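Local coordinates for cytoplasmic protein (Cryptococcus neoformans var. grubii serotype A, PDB 7LPO) that probably hydrolyses steryl beta-glucosides, splitting glucose from the sterol, as a glycoside hydrolase family 5 enzyme, at residues Ser268-Gly278 / Val398-Trp409; Lys292-Glu301 / Gln311-Gly319. All coordinates share one frame; numbering follows the deposited sequence.

Interaction 1 of 2, residues Ser268-Gly278 / Val398-Trp409; sequences SINEPGEGLIG and VDFVDDFWALHW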
loop_
_atom_site.group_PDB
_atom_site.type_symbol
_atom_site.label_atom_id
_atom_site.label_comp_id
_atom_site.label_asym_id
_atom_site.label_seq_id
_atom_site.Cartn_x
_atom_site.Cartn_y
_atom_site.Cartn_z
ATOM N N SER A 268 9.378 3.015 -2.096
ATOM C CA SER A 268 10.164 1.806 -2.288
ATOM C C SER A 268 9.227 0.624 -2.544
ATOM O O SER A 268 8.001 0.751 -2.512
ATOM C CB SER A 268 11.091 1.570 -1.098
ATOM O OG SER A 268 10.386 1.482 0.112
ATOM N N ILE A 269 9.810 -0.539 -2.837
ATOM C CA ILE A 269 9.015 -1.695 -3.216
ATOM C C ILE A 269 7.932 -1.939 -2.185
ATOM O O ILE A 269 8.192 -1.980 -0.979
ATOM C CB ILE A 269 9.920 -2.925 -3.380
ATOM C CG1 ILE A 269 9.086 -4.129 -3.815
ATOM C CG2 ILE A 269 10.666 -3.233 -2.109
ATOM C CD1 ILE A 269 9.936 -5.271 -4.359
ATOM N N ASN A 270 6.712 -2.134 -2.666
ATOM C CA ASN A 270 5.552 -2.207 -1.787
ATOM C C ASN A 270 5.567 -3.479 -0.944
ATOM O O ASN A 270 5.829 -4.571 -1.456
ATOM C CB ASN A 270 4.274 -2.154 -2.619
ATOM C CG ASN A 270 3.023 -2.132 -1.759
ATOM O OD1 ASN A 270 2.730 -1.132 -1.111
ATOM N ND2 ASN A 270 2.284 -3.236 -1.746
ATOM N N GLU A 271 5.292 -3.320 0.363
ATOM C CA GLU A 271 5.089 -4.397 1.336
ATOM C C GLU A 271 5.932 -5.631 1.049
ATOM O O GLU A 271 5.399 -6.729 0.842
ATOM C CB GLU A 271 3.603 -4.762 1.381
ATOM C CG GLU A 271 2.746 -3.580 1.838
ATOM C CD GLU A 271 1.311 -3.941 2.167
ATOM O OE1 GLU A 271 0.916 -5.112 1.950
ATOM O OE2 GLU A 271 0.581 -3.034 2.641
ATOM N N PRO A 272 7.247 -5.496 1.092
ATOM C CA PRO A 272 8.116 -6.595 0.654
ATOM C C PRO A 272 8.025 -7.810 1.564
ATOM O O PRO A 272 7.950 -7.690 2.786
ATOM C CB PRO A 272 9.514 -5.973 0.698
ATOM C CG PRO A 272 9.394 -4.869 1.707
ATOM C CD PRO A 272 8.003 -4.313 1.531
ATOM N N GLY A 273 8.060 -8.995 0.958
ATOM C CA GLY A 273 8.063 -10.217 1.737
ATOM C C GLY A 273 9.422 -10.501 2.350
ATOM O O GLY A 273 10.468 -10.134 1.811
ATOM N N GLU A 274 9.396 -11.164 3.506
ATOM C CA GLU A 274 10.608 -11.525 4.230
ATOM C C GLU A 274 11.051 -12.952 3.936
ATOM O O GLU A 274 12.114 -13.370 4.404
ATOM C CB GLU A 274 10.397 -11.353 5.744
ATOM C CG GLU A 274 9.572 -10.126 6.116
ATOM C CD GLU A 274 9.681 -9.737 7.599
ATOM O OE1 GLU A 274 9.482 -8.540 7.917
ATOM O OE2 GLU A 274 9.960 -10.624 8.443
ATOM N N GLY A 275 10.260 -13.704 3.176
ATOM C CA GLY A 275 10.573 -15.100 2.932
ATOM C C GLY A 275 10.807 -15.865 4.213
ATOM O O GLY A 275 10.067 -15.738 5.192
ATOM N N LEU A 276 11.856 -16.676 4.219
ATOM C CA LEU A 276 12.231 -17.437 5.397
ATOM C C LEU A 276 13.280 -16.733 6.244
ATOM O O LEU A 276 13.723 -17.297 7.249
ATOM C CB LEU A 276 12.738 -18.808 4.971
ATOM C CG LEU A 276 11.640 -19.707 4.402
ATOM C CD1 LEU A 276 12.235 -20.942 3.774
ATOM C CD2 LEU A 276 10.644 -20.073 5.499
ATOM N N ILE A 277 13.675 -15.516 5.870
ATOM C CA ILE A 277 14.772 -14.836 6.543
ATOM C C ILE A 277 14.375 -14.528 7.978
ATOM O O ILE A 277 13.334 -13.908 8.233
ATOM C CB ILE A 277 15.142 -13.545 5.804
ATOM C CG1 ILE A 277 15.658 -13.831 4.399
ATOM C CG2 ILE A 277 16.177 -12.784 6.591
ATOM C CD1 ILE A 277 15.581 -12.616 3.488
ATOM N N GLY A 278 15.215 -14.936 8.920
ATOM C CA GLY A 278 14.922 -14.752 10.320
ATOM C C GLY A 278 14.094 -15.846 10.942
ATOM O O GLY A 278 13.801 -15.766 12.138
ATOM N N VAL A 398 20.517 -12.706 12.396
ATOM C CA VAL A 398 20.268 -11.750 11.320
ATOM C C VAL A 398 19.032 -10.908 11.621
ATOM O O VAL A 398 18.122 -11.307 12.349
ATOM C CB VAL A 398 20.111 -12.446 9.947
ATOM C CG1 VAL A 398 21.398 -13.163 9.538
ATOM C CG2 VAL A 398 18.922 -13.402 9.977
ATOM N N ASP A 399 18.998 -9.728 11.010
ATOM C CA ASP A 399 17.877 -8.795 11.071
ATOM C C ASP A 399 17.460 -8.510 9.635
ATOM O O ASP A 399 18.215 -7.889 8.882
ATOM C CB ASP A 399 18.281 -7.510 11.791
ATOM C CG ASP A 399 17.125 -6.544 11.968
ATOM O OD1 ASP A 399 16.242 -6.484 11.084
ATOM O OD2 ASP A 399 17.104 -5.835 13.000
ATOM N N PHE A 400 16.261 -8.955 9.255
ATOM C CA PHE A 400 15.832 -8.794 7.869
ATOM C C PHE A 400 15.897 -7.336 7.436
ATOM O O PHE A 400 16.391 -7.025 6.345
ATOM C CB PHE A 400 14.413 -9.333 7.683
ATOM C CG PHE A 400 13.798 -8.965 6.360
ATOM C CD1 PHE A 400 14.269 -9.517 5.195
ATOM C CD2 PHE A 400 12.766 -8.051 6.288
ATOM C CE1 PHE A 400 13.719 -9.183 3.973
ATOM C CE2 PHE A 400 12.218 -7.705 5.077
ATOM C CZ PHE A 400 12.704 -8.275 3.911
ATOM N N VAL A 401 15.415 -6.426 8.284
ATOM C CA VAL A 401 15.278 -5.032 7.874
ATOM C C VAL A 401 16.640 -4.363 7.763
ATOM O O VAL A 401 16.896 -3.619 6.809
ATOM C CB VAL A 401 14.362 -4.266 8.845
ATOM C CG1 VAL A 401 14.394 -2.782 8.534
ATOM C CG2 VAL A 401 12.951 -4.790 8.766
ATOM N N ASP A 402 17.534 -4.607 8.727
ATOM C CA ASP A 402 18.818 -3.910 8.713
ATOM C C ASP A 402 19.818 -4.554 7.761
ATOM O O ASP A 402 20.646 -3.853 7.171
ATOM C CB ASP A 402 19.449 -3.862 10.111
ATOM C CG ASP A 402 18.502 -3.362 11.178
ATOM O OD1 ASP A 402 17.587 -2.565 10.863
ATOM O OD2 ASP A 402 18.682 -3.770 12.348
ATOM N N ASP A 403 19.786 -5.875 7.617
ATOM C CA ASP A 403 20.836 -6.570 6.888
ATOM C C ASP A 403 20.513 -6.802 5.420
ATOM O O ASP A 403 21.442 -6.932 4.615
ATOM C CB ASP A 403 21.127 -7.923 7.535
ATOM C CG ASP A 403 21.552 -7.795 8.980
ATOM O OD1 ASP A 403 22.084 -6.721 9.345
ATOM O OD2 ASP A 403 21.341 -8.763 9.749
ATOM N N PHE A 404 19.235 -6.877 5.048
ATOM C CA PHE A 404 18.883 -7.264 3.689
ATOM C C PHE A 404 17.953 -6.261 3.025
ATOM O O PHE A 404 18.188 -5.864 1.881
ATOM C CB PHE A 404 18.254 -8.657 3.697
ATOM C CG PHE A 404 19.189 -9.734 4.175
ATOM C CD1 PHE A 404 20.333 -10.031 3.464
ATOM C CD2 PHE A 404 18.923 -10.449 5.330
ATOM C CE1 PHE A 404 21.203 -11.019 3.889
ATOM C CE2 PHE A 404 19.803 -11.442 5.767
ATOM C CZ PHE A 404 20.935 -11.726 5.035
ATOM N N TRP A 405 16.901 -5.830 3.722
ATOM C CA TRP A 405 16.021 -4.834 3.126
ATOM C C TRP A 405 16.761 -3.520 2.894
ATOM O O TRP A 405 16.667 -2.918 1.818
ATOM C CB TRP A 405 14.787 -4.596 3.995
ATOM C CG TRP A 405 13.922 -3.555 3.369
ATOM C CD1 TRP A 405 13.003 -3.736 2.372
ATOM C CD2 TRP A 405 13.935 -2.160 3.646
ATOM N NE1 TRP A 405 12.430 -2.539 2.029
ATOM C CE2 TRP A 405 12.992 -1.553 2.791
ATOM C CE3 TRP A 405 14.655 -1.358 4.533
ATOM C CZ2 TRP A 405 12.741 -0.190 2.810
ATOM C CZ3 TRP A 405 14.398 0.000 4.554
ATOM C CH2 TRP A 405 13.448 0.568 3.699
ATOM N N ALA A 406 17.505 -3.054 3.896
ATOM C CA ALA A 406 18.160 -1.756 3.780
ATOM C C ALA A 406 19.171 -1.757 2.643
ATOM O O ALA A 406 19.307 -0.763 1.919
ATOM C CB ALA A 406 18.828 -1.385 5.102
ATOM N N LEU A 407 19.876 -2.875 2.459
ATOM C CA LEU A 407 20.849 -2.966 1.378
ATOM C C LEU A 407 20.166 -2.855 0.020
ATOM O O LEU A 407 20.655 -2.156 -0.871
ATOM C CB LEU A 407 21.620 -4.279 1.491
ATOM C CG LEU A 407 22.770 -4.516 0.516
ATOM C CD1 LEU A 407 23.743 -3.360 0.477
ATOM C CD2 LEU A 407 23.480 -5.814 0.914
ATOM N N HIS A 408 19.028 -3.530 -0.155
ATOM C CA HIS A 408 18.258 -3.347 -1.382
ATOM C C HIS A 408 17.841 -1.890 -1.545
ATOM O O HIS A 408 17.843 -1.351 -2.660
ATOM C CB HIS A 408 17.019 -4.252 -1.383
ATOM C CG HIS A 408 15.956 -3.804 -2.340
ATOM N ND1 HIS A 408 16.065 -3.964 -3.704
ATOM C CD2 HIS A 408 14.788 -3.151 -2.131
ATOM C CE1 HIS A 408 15.003 -3.442 -4.292
ATOM N NE2 HIS A 408 14.208 -2.953 -3.359
ATOM N N TRP A 409 17.485 -1.235 -0.438
ATOM C CA TRP A 409 16.981 0.130 -0.524
ATOM C C TRP A 409 18.063 1.109 -0.958
ATOM O O TRP A 409 17.766 2.083 -1.659
ATOM C CB TRP A 409 16.392 0.575 0.810
ATOM C CG TRP A 409 15.913 2.001 0.742
ATOM C CD1 TRP A 409 14.685 2.434 0.331
ATOM C CD2 TRP A 409 16.670 3.173 1.046
ATOM N NE1 TRP A 409 14.626 3.801 0.379
ATOM C CE2 TRP A 409 15.834 4.281 0.809
ATOM C CE3 TRP A 409 17.974 3.396 1.495
ATOM C CZ2 TRP A 409 16.259 5.588 1.008
ATOM C CZ3 TRP A 409 18.395 4.699 1.687
ATOM C CH2 TRP A 409 17.540 5.776 1.449
HETATM O O HOH W 1 10.119 -1.143 0.617
HETATM O O HOH W 2 12.541 -0.781 -3.448
#

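Interaction 2 of 2, residues Lys292-Glu301 / Gln311-Gly319; sequences KKGPSPTPIE and QDVQAWNFG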
loop_
_atom_site.group_PDB
_atom_site.type_symbol
_atom_site.label_atom_id
_atom_site.label_comp_id
_atom_site.label_asym_id
_atom_site.label_seq_id
_atom_site.Cartn_x
_atom_site.Cartn_y
_atom_site.Cartn_z
ATOM N N LYS A 292 -2.574 -16.054 10.164
ATOM C CA LYS A 292 -2.786 -17.461 9.866
ATOM C C LYS A 292 -4.252 -17.644 9.523
ATOM O O LYS A 292 -5.127 -17.209 10.278
ATOM C CB LYS A 292 -2.407 -18.361 11.038
ATOM C CG LYS A 292 -1.040 -18.073 11.619
ATOM C CD LYS A 292 -0.777 -18.947 12.827
ATOM C CE LYS A 292 -0.467 -18.108 14.050
ATOM N NZ LYS A 292 0.222 -18.902 15.099
ATOM N N LYS A 293 -4.522 -18.287 8.395
ATOM C CA LYS A 293 -5.895 -18.549 8.001
ATOM C C LYS A 293 -5.890 -19.639 6.946
ATOM O O LYS A 293 -5.064 -19.617 6.028
ATOM C CB LYS A 293 -6.585 -17.296 7.459
ATOM C CG LYS A 293 -7.959 -17.582 6.885
ATOM C CD LYS A 293 -8.871 -16.383 7.007
ATOM C CE LYS A 293 -10.314 -16.793 6.768
ATOM N NZ LYS A 293 -11.216 -15.622 6.673
ATOM N N GLY A 294 -6.817 -20.581 7.083
ATOM C CA GLY A 294 -6.871 -21.712 6.193
ATOM C C GLY A 294 -5.737 -22.672 6.482
ATOM O O GLY A 294 -5.067 -22.585 7.524
ATOM N N PRO A 295 -5.499 -23.607 5.559
ATOM C CA PRO A 295 -4.424 -24.589 5.768
ATOM C C PRO A 295 -3.075 -23.894 5.813
ATOM O O PRO A 295 -2.714 -23.152 4.900
ATOM C CB PRO A 295 -4.538 -25.524 4.556
ATOM C CG PRO A 295 -5.858 -25.175 3.889
ATOM C CD PRO A 295 -6.143 -23.743 4.241
ATOM N N SER A 296 -2.323 -24.148 6.878
ATOM C CA SER A 296 -1.089 -23.418 7.158
ATOM C C SER A 296 0.051 -24.394 7.406
ATOM O O SER A 296 0.348 -24.751 8.554
ATOM C CB SER A 296 -1.271 -22.481 8.351
ATOM O OG SER A 296 -2.441 -21.690 8.198
ATOM N N PRO A 297 0.721 -24.844 6.356
ATOM C CA PRO A 297 1.892 -25.706 6.569
ATOM C C PRO A 297 3.025 -24.929 7.226
ATOM O O PRO A 297 3.228 -23.742 6.959
ATOM C CB PRO A 297 2.272 -26.179 5.160
ATOM C CG PRO A 297 1.517 -25.326 4.209
ATOM C CD PRO A 297 0.354 -24.694 4.936
ATOM N N THR A 298 3.732 -25.598 8.135
ATOM C CA THR A 298 4.989 -25.074 8.643
ATOM C C THR A 298 5.985 -24.985 7.490
ATOM O O THR A 298 5.772 -25.595 6.439
ATOM C CB THR A 298 5.526 -25.990 9.736
ATOM O OG1 THR A 298 5.819 -27.277 9.173
ATOM C CG2 THR A 298 4.490 -26.160 10.848
ATOM N N PRO A 299 7.082 -24.244 7.654
ATOM C CA PRO A 299 8.089 -24.209 6.574
ATOM C C PRO A 299 8.535 -25.594 6.117
ATOM O O PRO A 299 8.612 -25.843 4.906
ATOM C CB PRO A 299 9.239 -23.398 7.193
ATOM C CG PRO A 299 8.556 -22.492 8.179
ATOM C CD PRO A 299 7.408 -23.310 8.750
ATOM N N ILE A 300 8.790 -26.519 7.044
ATOM C CA ILE A 300 9.270 -27.835 6.633
ATOM C C ILE A 300 8.138 -28.654 6.016
ATOM O O ILE A 300 8.348 -29.393 5.046
ATOM C CB ILE A 300 9.930 -28.570 7.815
ATOM C CG1 ILE A 300 10.497 -29.913 7.349
ATOM C CG2 ILE A 300 8.930 -28.792 8.937
ATOM C CD1 ILE A 300 11.572 -29.802 6.310
ATOM N N GLU A 301 6.918 -28.535 6.550
ATOM C CA GLU A 301 5.791 -29.208 5.913
ATOM C C GLU A 301 5.603 -28.722 4.481
ATOM O O GLU A 301 5.255 -29.508 3.596
ATOM C CB GLU A 301 4.508 -28.997 6.715
ATOM C CG GLU A 301 4.451 -29.790 8.011
ATOM C CD GLU A 301 3.153 -29.560 8.790
ATOM O OE1 GLU A 301 2.560 -28.457 8.685
ATOM O OE2 GLU A 301 2.723 -30.490 9.512
ATOM N N GLN A 311 0.810 -34.126 3.311
ATOM C CA GLN A 311 0.985 -33.666 4.681
ATOM C C GLN A 311 -0.372 -33.323 5.279
ATOM O O GLN A 311 -1.299 -32.920 4.574
ATOM C CB GLN A 311 1.909 -32.437 4.771
ATOM C CG GLN A 311 3.328 -32.679 4.291
ATOM C CD GLN A 311 4.125 -33.551 5.235
ATOM O OE1 GLN A 311 4.589 -33.093 6.275
ATOM N NE2 GLN A 311 4.309 -34.807 4.864
ATOM N N ASP A 312 -0.475 -33.493 6.589
ATOM C CA ASP A 312 -1.657 -33.136 7.364
ATOM C C ASP A 312 -1.337 -31.847 8.113
ATOM O O ASP A 312 -0.589 -31.868 9.093
ATOM C CB ASP A 312 -2.018 -34.264 8.325
ATOM C CG ASP A 312 -3.391 -34.090 8.937
ATOM O OD1 ASP A 312 -4.266 -33.483 8.276
ATOM O OD2 ASP A 312 -3.597 -34.568 10.078
ATOM N N VAL A 313 -1.895 -30.732 7.657
ATOM C CA VAL A 313 -1.480 -29.416 8.130
ATOM C C VAL A 313 -2.558 -28.801 9.006
ATOM O O VAL A 313 -3.754 -29.046 8.827
ATOM C CB VAL A 313 -1.145 -28.474 6.953
ATOM C CG1 VAL A 313 -0.200 -29.164 5.981
ATOM C CG2 VAL A 313 -2.405 -28.026 6.238
ATOM N N GLN A 314 -2.114 -27.991 9.963
ATOM C CA GLN A 314 -3.023 -27.224 10.803
ATOM C C GLN A 314 -3.756 -26.192 9.956
ATOM O O GLN A 314 -3.170 -25.560 9.075
ATOM C CB GLN A 314 -2.253 -26.521 11.927
ATOM C CG GLN A 314 -1.232 -27.403 12.654
ATOM C CD GLN A 314 -0.180 -26.605 13.447
ATOM O OE1 GLN A 314 0.942 -26.371 12.963
ATOM N NE2 GLN A 314 -0.537 -26.197 14.670
ATOM N N ALA A 315 -5.049 -26.037 10.206
ATOM C CA ALA A 315 -5.828 -24.974 9.594
ATOM C C ALA A 315 -6.249 -23.994 10.678
ATOM O O ALA A 315 -6.476 -24.378 11.829
ATOM C CB ALA A 315 -7.058 -25.508 8.865
ATOM N N TRP A 316 -6.349 -22.722 10.302
ATOM C CA TRP A 316 -6.596 -21.649 11.249
ATOM C C TRP A 316 -7.834 -20.855 10.872
ATOM O O TRP A 316 -8.049 -20.548 9.699
ATOM C CB TRP A 316 -5.398 -20.708 11.320
ATOM C CG TRP A 316 -4.239 -21.340 11.978
ATOM C CD1 TRP A 316 -3.329 -22.187 11.417
ATOM C CD2 TRP A 316 -3.865 -21.193 13.341
ATOM N NE1 TRP A 316 -2.402 -22.572 12.352
ATOM C CE2 TRP A 316 -2.710 -21.976 13.547
ATOM C CE3 TRP A 316 -4.392 -20.467 14.409
ATOM C CZ2 TRP A 316 -2.071 -22.056 14.784
ATOM C CZ3 TRP A 316 -3.768 -20.545 15.627
ATOM C CH2 TRP A 316 -2.615 -21.339 15.813
ATOM N N ASN A 317 -8.622 -20.501 11.887
ATOM C CA ASN A 317 -9.745 -19.591 11.748
ATOM C C ASN A 317 -9.381 -18.261 12.390
ATOM O O ASN A 317 -8.590 -18.209 13.333
ATOM C CB ASN A 317 -11.001 -20.160 12.411
ATOM C CG ASN A 317 -11.412 -21.500 11.829
ATOM O OD1 ASN A 317 -11.405 -21.689 10.614
ATOM N ND2 ASN A 317 -11.775 -22.440 12.699
ATOM N N PHE A 318 -9.972 -17.186 11.889
ATOM C CA PHE A 318 -9.783 -15.865 12.473
ATOM C C PHE A 318 -10.945 -15.578 13.422
ATOM O O PHE A 318 -12.081 -15.368 12.982
ATOM C CB PHE A 318 -9.676 -14.792 11.393
ATOM C CG PHE A 318 -9.039 -13.523 11.886
ATOM C CD1 PHE A 318 -9.783 -12.582 12.575
ATOM C CD2 PHE A 318 -7.688 -13.283 11.685
ATOM C CE1 PHE A 318 -9.191 -11.416 13.050
ATOM C CE2 PHE A 318 -7.096 -12.120 12.153
ATOM C CZ PHE A 318 -7.846 -11.190 12.840
ATOM N N GLY A 319 -10.659 -15.581 14.722
ATOM C CA GLY A 319 -11.651 -15.301 15.733
ATOM C C GLY A 319 -11.613 -13.855 16.176
ATOM O O GLY A 319 -10.856 -13.038 15.641
HETATM O O HOH W 3 0.676 -27.190 10.017
#

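Interaction 1 of 2, residues Ser268-Gly278 / Val398-Trp409
Phe400 turns its CG away from its own backbone N (chi1 169°) and Glu274 swings CG away from its carbonyl carbon (chi1 -39°), which lays the glutamate stem across the phenyl ring. Glu274 CB sits over the ring centre, 4.0 Å from the centroid and 6° off the normal, a CH-pi contact; on the opposite face Trp405 CB lies off toward the rim. The glutamate's OE2 continues past the ring to a salt bridge with Arg433. At the ring edge lies Ile277, whose CD1 is 3.8 Å from Phe400 CD1 while its CG2 branch reaches Phe404 CD2 at 3.8 Å. Farther along the helix, Pro272 CG rests 3.8 Å from Trp405 NE1. That indole N-H is used by a water at 3.0 Å from NE1, which also accepts from Ser268 OG and donates to Ile269 O, tying three groups together. A second water joins Ile269 N to His408 NE2, 2.7 Å from the latter; His408 ND1 is held by Gln237, fixing the imidazole. Asp399 caps the helix N-terminus through weak bonds to Val401 N and Asp402 N. The loop so backed carries Asn270-Glu271-Pro272, and Glu271 OE2 binds a tris molecule; this is consistent with the strand-end active site of a family 5 TIM barrel, where the glutamate of an Asn-Glu-Pro sequence is generally the acid/base, a role Glu271 probably shares.

Interaction 2 of 2, residues Lys292-Glu301 / Gln311-Gly319
The Trp316 indole carries the Lys292 side chain over one face, with Lys292 CD 3.8 Å from the centroid of the six-membered ring and Lys292 CB 3.6 Å from Trp316 CG. At the indole's edge, near its plane, lies Gly294 O, and Ser296 OG approaches obliquely, 3.4 Å from Trp316 CD1. Lysine and indole run side by side in the same direction; the bend at chi3 (-123°) keeps the chain low over the ring, so that NZ stands 4.2 Å from the same centroid in an off-centre cation-pi contact, beside a weak hydrogen bond to Pro286 O. The backbones form a short antiparallel ladder: Gly294 and Trp316 are a hydrogen-bonded pair, Pro295 and Ala315 a non-hydrogen-bonded one. Ser296 N then donates to Gln314 O at 2.7 Å. Gly294 O takes two donors, Trp316 N and Ser296 OG, from opposite faces of its carbonyl plane. Beyond the ladder Val313 splits its methyls, CG2 meeting Pro295 CB at 3.7 Å and CG1 lying near Pro297 CB. Thr298 and Glu301 form a capping box at the start of helix 299-306: Thr298 OG1 accepts from Glu301 N, and Glu301 OE1 accepts from Thr298 N. A water 2.6 Å from Glu301 OE1 accepts from Gln314 N, linking the box to the strand. The chemistry is thus divided: backbone bonds set the register at Gly294-Ser296, the aromatic face shelters an aliphatic lysine stem while probably favouring its charged end, and a carboxylate serves the helix cap directly and the strand through a water.

In the fold
From the N terminus, the chain leaves strand 263-267 of the barrel into 268-278, the first half of interaction 1, and some fourteen residues later enters 292-301. Interaction 2 closes quickly: helix 299-306 and a short connection bring the chain back as strand 311-319, which strand 322-331 then follows to complete a three-stranded antiparallel sheet. Only after this excursion does 398-409 return to pack on 268-278, so the long loop of interaction 1 encloses the short one of interaction 2. Their centres lie about 24 Å apart, yet Leu276 CD2 touches Pro299 CB at 4.0 Å, so the strand-end loop that packs on helix 400-419 also touches the first turn of helix 299-306, beside the three-stranded sheet.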